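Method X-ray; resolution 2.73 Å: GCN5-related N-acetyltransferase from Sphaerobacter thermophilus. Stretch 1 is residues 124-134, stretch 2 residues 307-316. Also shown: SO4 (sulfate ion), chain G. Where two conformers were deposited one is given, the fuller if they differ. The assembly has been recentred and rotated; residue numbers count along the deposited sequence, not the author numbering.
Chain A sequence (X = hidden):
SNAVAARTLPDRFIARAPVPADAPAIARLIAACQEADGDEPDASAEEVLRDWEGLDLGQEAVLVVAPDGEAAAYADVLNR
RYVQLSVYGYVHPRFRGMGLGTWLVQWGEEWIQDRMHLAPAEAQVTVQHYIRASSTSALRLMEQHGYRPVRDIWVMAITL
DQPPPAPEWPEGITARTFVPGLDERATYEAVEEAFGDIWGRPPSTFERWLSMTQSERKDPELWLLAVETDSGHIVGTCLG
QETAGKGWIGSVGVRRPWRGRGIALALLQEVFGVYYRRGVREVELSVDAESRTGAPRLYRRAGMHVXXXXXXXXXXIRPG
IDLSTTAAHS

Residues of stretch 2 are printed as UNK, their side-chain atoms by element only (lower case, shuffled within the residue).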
# COMPACT_ATOMS: atom_id res chain seq x y z
N GLN A 124 -18.69 0.73 13.16
CA GLN A 124 -19.05 0.18 11.86
C GLN A 124 -17.92 -0.69 11.36
O GLN A 124 -16.76 -0.44 11.65
CB GLN A 124 -19.34 1.28 10.85
CG GLN A 124 -18.13 1.83 10.16
CD GLN A 124 -18.46 2.45 8.80
OE1 GLN A 124 -19.55 2.25 8.26
NE2 GLN A 124 -17.50 3.19 8.24
N VAL A 125 -18.28 -1.72 10.60
CA VAL A 125 -17.30 -2.69 10.15
C VAL A 125 -17.33 -2.74 8.64
O VAL A 125 -18.38 -2.97 8.05
CB VAL A 125 -17.64 -4.08 10.71
CG1 VAL A 125 -16.73 -5.13 10.11
CG2 VAL A 125 -17.57 -4.07 12.24
N THR A 126 -16.18 -2.51 8.00
CA THR A 126 -16.10 -2.54 6.54
C THR A 126 -15.11 -3.57 6.02
O THR A 126 -14.16 -3.93 6.70
CB THR A 126 -15.74 -1.15 5.92
OG1 THR A 126 -14.42 -0.74 6.31
CG2 THR A 126 -16.75 -0.08 6.35
N VAL A 127 -15.37 -4.05 4.80
CA VAL A 127 -14.41 -4.84 4.03
C VAL A 127 -14.10 -4.07 2.76
O VAL A 127 -15.00 -3.45 2.17
CB VAL A 127 -14.97 -6.19 3.60
CG1 VAL A 127 -13.96 -6.93 2.74
CG2 VAL A 127 -15.35 -7.03 4.80
N GLN A 128 -12.84 -4.11 2.32
CA GLN A 128 -12.47 -3.37 1.14
C GLN A 128 -11.46 -4.09 0.25
O GLN A 128 -10.61 -4.86 0.72
CB GLN A 128 -11.94 -1.99 1.53
CG GLN A 128 -10.62 -2.01 2.23
CD GLN A 128 -10.24 -0.63 2.73
OE1 GLN A 128 -11.11 0.21 2.97
NE2 GLN A 128 -8.95 -0.39 2.89
N HIS A 129 -11.57 -3.81 -1.05
CA HIS A 129 -10.73 -4.40 -2.08
C HIS A 129 -10.08 -3.29 -2.88
O HIS A 129 -10.69 -2.25 -3.13
CB HIS A 129 -11.58 -5.21 -3.05
CG HIS A 129 -12.03 -6.53 -2.50
ND1 HIS A 129 -11.47 -7.73 -2.88
CD2 HIS A 129 -13.02 -6.85 -1.63
CE1 HIS A 129 -12.08 -8.72 -2.26
NE2 HIS A 129 -13.02 -8.21 -1.49
N TYR A 130 -8.84 -3.50 -3.31
CA TYR A 130 -8.23 -2.56 -4.23
C TYR A 130 -8.21 -3.19 -5.61
O TYR A 130 -7.49 -4.16 -5.85
CB TYR A 130 -6.82 -2.23 -3.81
CG TYR A 130 -6.69 -1.65 -2.43
CD1 TYR A 130 -6.55 -0.28 -2.25
CD2 TYR A 130 -6.68 -2.47 -1.31
CE1 TYR A 130 -6.42 0.27 -0.98
CE2 TYR A 130 -6.55 -1.92 -0.04
CZ TYR A 130 -6.42 -0.55 0.12
OH TYR A 130 -6.28 0.00 1.37
N ILE A 131 -9.00 -2.63 -6.51
CA ILE A 131 -9.15 -3.19 -7.84
C ILE A 131 -8.35 -2.40 -8.87
O ILE A 131 -8.40 -1.18 -8.88
CB ILE A 131 -10.64 -3.23 -8.24
CG1 ILE A 131 -11.46 -3.92 -7.15
CG2 ILE A 131 -10.83 -3.98 -9.55
CD1 ILE A 131 -10.90 -5.25 -6.73
N ARG A 132 -7.60 -3.09 -9.72
CA ARG A 132 -7.02 -2.45 -10.89
C ARG A 132 -8.11 -1.76 -11.70
O ARG A 132 -9.11 -2.38 -12.04
CB ARG A 132 -6.31 -3.47 -11.77
CG ARG A 132 -4.94 -3.88 -11.27
CD ARG A 132 -3.99 -2.70 -11.20
NE ARG A 132 -4.11 -1.83 -12.37
CZ ARG A 132 -3.40 -2.01 -13.47
NH1 ARG A 132 -3.55 -1.19 -14.50
NH2 ARG A 132 -2.53 -3.00 -13.53
N ALA A 133 -7.90 -0.48 -12.02
CA ALA A 133 -8.88 0.28 -12.79
C ALA A 133 -9.18 -0.40 -14.12
O ALA A 133 -10.29 -0.30 -14.65
CB ALA A 133 -8.41 1.72 -13.01
N SER A 134 -8.18 -1.11 -14.64
CA SER A 134 -8.26 -1.71 -15.96
C SER A 134 -9.18 -2.93 -16.09
O SER A 134 -9.79 -3.12 -17.15
CB SER A 134 -6.86 -2.05 -16.49
OG SER A 134 -6.30 -3.13 -15.77
N UNK A 307 2.36 4.34 -12.84
CA UNK A 307 2.54 2.91 -13.03
C UNK A 307 1.17 2.28 -13.22
O UNK A 307 0.80 1.89 -14.33
c UNK A 307 3.63 0.84 -12.07
c UNK A 307 5.03 -1.08 -11.33
n UNK A 307 5.37 -1.87 -10.09
c UNK A 307 3.27 2.27 -11.84
c UNK A 307 4.52 0.31 -10.98
N UNK A 308 0.39 2.20 -12.15
CA UNK A 308 -1.00 1.75 -12.27
C UNK A 308 -1.94 2.50 -11.33
O UNK A 308 -1.50 3.22 -10.43
n UNK A 308 0.69 -1.42 -11.85
c UNK A 308 0.05 -0.44 -10.01
c UNK A 308 1.45 -1.89 -10.88
n UNK A 308 1.07 -1.33 -9.74
c UNK A 308 -1.18 0.22 -12.20
c UNK A 308 -0.18 -0.48 -11.34
N UNK A 309 -3.23 2.38 -11.59
CA UNK A 309 -4.27 3.06 -10.85
C UNK A 309 -5.21 2.03 -10.25
O UNK A 309 -5.71 1.15 -10.96
n UNK A 309 -10.70 5.67 -12.57
c UNK A 309 -6.36 4.52 -11.23
c UNK A 309 -9.44 5.37 -12.88
n UNK A 309 -8.46 5.60 -12.02
n UNK A 309 -9.16 4.82 -14.07
c UNK A 309 -5.07 3.94 -11.81
c UNK A 309 -7.07 5.31 -12.31
N UNK A 310 -5.46 2.12 -8.96
CA UNK A 310 -6.43 1.23 -8.36
C UNK A 310 -7.64 2.03 -7.92
O UNK A 310 -7.53 3.21 -7.58
c UNK A 310 -3.44 -0.05 -7.63
c UNK A 310 -4.73 -0.49 -7.47
c UNK A 310 -4.98 -1.85 -7.57
c UNK A 310 -5.84 0.48 -7.16
c UNK A 310 -3.95 -2.75 -7.83
o UNK A 310 -1.63 -3.14 -8.26
c UNK A 310 -2.67 -2.28 -8.00
c UNK A 310 -2.41 -0.93 -7.90
N UNK A 311 -8.81 1.39 -7.95
CA UNK A 311 -10.01 1.98 -7.38
C UNK A 311 -10.34 1.20 -6.13
O UNK A 311 -10.53 -0.02 -6.17
c UNK A 311 -12.44 2.54 -7.68
c UNK A 311 -11.20 1.90 -8.33
c UNK A 311 -10.87 2.60 -9.62
N UNK A 312 -10.40 1.90 -5.01
CA UNK A 312 -10.71 1.25 -3.76
C UNK A 312 -12.22 1.00 -3.65
O UNK A 312 -13.03 1.93 -3.68
c UNK A 312 -10.59 1.69 -1.18
c UNK A 312 -9.68 2.39 -0.21
c UNK A 312 -10.48 0.20 -0.97
c UNK A 312 -10.19 2.08 -2.60
N UNK A 313 -12.58 -0.27 -3.52
CA UNK A 313 -13.96 -0.66 -3.34
C UNK A 313 -14.25 -1.07 -1.91
O UNK A 313 -13.51 -1.87 -1.33
n UNK A 313 -15.46 -0.44 -7.59
c UNK A 313 -14.61 -1.21 -5.71
c UNK A 313 -14.14 -0.40 -7.70
c UNK A 313 -14.34 -1.74 -4.34
c UNK A 313 -15.78 -0.95 -6.35
n UNK A 313 -13.60 -0.84 -6.58
N UNK A 314 -15.31 -0.51 -1.34
CA UNK A 314 -15.65 -0.75 0.06
C UNK A 314 -17.11 -1.14 0.27
O UNK A 314 -18.00 -0.60 -0.38
c UNK A 314 -15.47 0.28 2.36
n UNK A 314 -13.61 1.81 2.94
n UNK A 314 -13.93 4.05 3.26
c UNK A 314 -15.35 0.50 0.88
n UNK A 314 -11.79 3.25 2.89
c UNK A 314 -15.03 1.52 3.10
c UNK A 314 -13.10 3.03 3.03
N UNK A 315 -17.35 -2.06 1.19
CA UNK A 315 -18.71 -2.45 1.55
C UNK A 315 -18.87 -2.43 3.06
O UNK A 315 -17.94 -2.79 3.78
c UNK A 315 -21.91 -6.34 0.98
c UNK A 315 -20.43 -4.34 1.26
n UNK A 315 -21.92 -7.79 0.59
c UNK A 315 -19.01 -3.86 1.02
c UNK A 315 -20.49 -5.83 1.04
N UNK A 316 -20.03 -2.03 3.55
CA UNK A 316 -20.23 -1.98 4.99
C UNK A 316 -20.85 -3.27 5.51
O UNK A 316 -22.01 -3.56 5.22
c UNK A 316 -22.57 0.23 7.21
c UNK A 316 -21.11 -0.80 5.39
o UNK A 316 -23.76 -0.19 7.26
c UNK A 316 -21.46 -0.76 6.87
o UNK A 316 -22.26 1.41 7.43
S SO4 G . -4.43 1.46 -15.23
O1 SO4 G . -4.64 2.90 -15.01
O2 SO4 G . -3.08 1.23 -15.75
O3 SO4 G . -4.60 0.74 -13.97
O4 SO4 G . -5.42 0.97 -16.19

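Position 307 carries four carbons in a row ending in nitrogen and touches nothing on stretch 1. It is Lys307, exposed, where a long chain ending in a charge suits solvent and reaches a partner elsewhere in the structure.

Position 308 has one carbon leading to a five-membered ring of three carbons and two nitrogens. Its CB lies 3.4 Å from Arg132 CZ, over one face of the guanidinium, where a flat cation packs well against carbon. The ring makes it His308.

At 309 there are three carbons, a nitrogen and a carbon bearing two more nitrogens, and the methyl of Ala133 lies over one face of this flat end. This is Arg309, whose guanidinium is flat enough to accept so small a group, Ala133 CB to Arg309 NH1 being 3.4 Å. Its backbone O accepts a hydrogen bond from Ala133 N (2.9 Å), and its N donates one to sulfate O3 (3.2 Å).

Position 310 shows one carbon and a six-carbon ring bearing an oxygen, with Arg132 CD over one face. It is Tyr310: the ring offers a broad face to the aliphatic part of Arg132, whose CD stands 3.7 Å from the ring centroid in a CH-pi contact.

Position 311 has three carbons, branched at the first, one of the end carbons near Ala133 CB. It is Val311. This compact side chain suits a strand, and its CG2 reaches Ala133 CB at 4.3 Å.

At 312 are four carbons forked at the second, and one of the end carbons sits over the Tyr130 ring face. This is Leu312; the fork places CD1 4.2 Å from the Tyr130 ring centroid, an apolar match.

Position 313 has one carbon and a five-membered ring with two nitrogens, one of them near Ile131 CG1. It is His313. Its ND1 donates to Val311 O (3.2 Å) and lies 3.8 Å from Ile131 CG1, so the ring serves both polar and apolar neighbours.

At 314, three carbons, a nitrogen and a carbon with two nitrogens approach Gln128 OE1 with two of the nitrogens. This is Arg314. NE and NH2 both donate to Gln128 OE1, at 3.0 and 3.1 Å, a fork that a guanidinium edge readily supplies.

Position 315, four carbons ending in nitrogen, starts on the same sheet face as Val127. It is Lys315, whose long aliphatic chain can leave that face and carry its amine to a partner elsewhere in the structure.

Position 316 has three carbons, the third carrying two oxygens, and its CA lies 4.2 Å from Thr126 CG2. It is Glu316, whose exposed carboxylate can meet solvent.

The contact is an antiparallel strand pair. Reciprocal backbone hydrogen bonds join Val127 to Lys315, His129 to His313 and Ile131 to Val311, and define the register. Thr126, Gln128 and Tyr130 share one face with Glu316, Arg314 and Leu312, and the facing side chains pack alongside.

Stretch 2 (307-316) KHRYVLHRKE
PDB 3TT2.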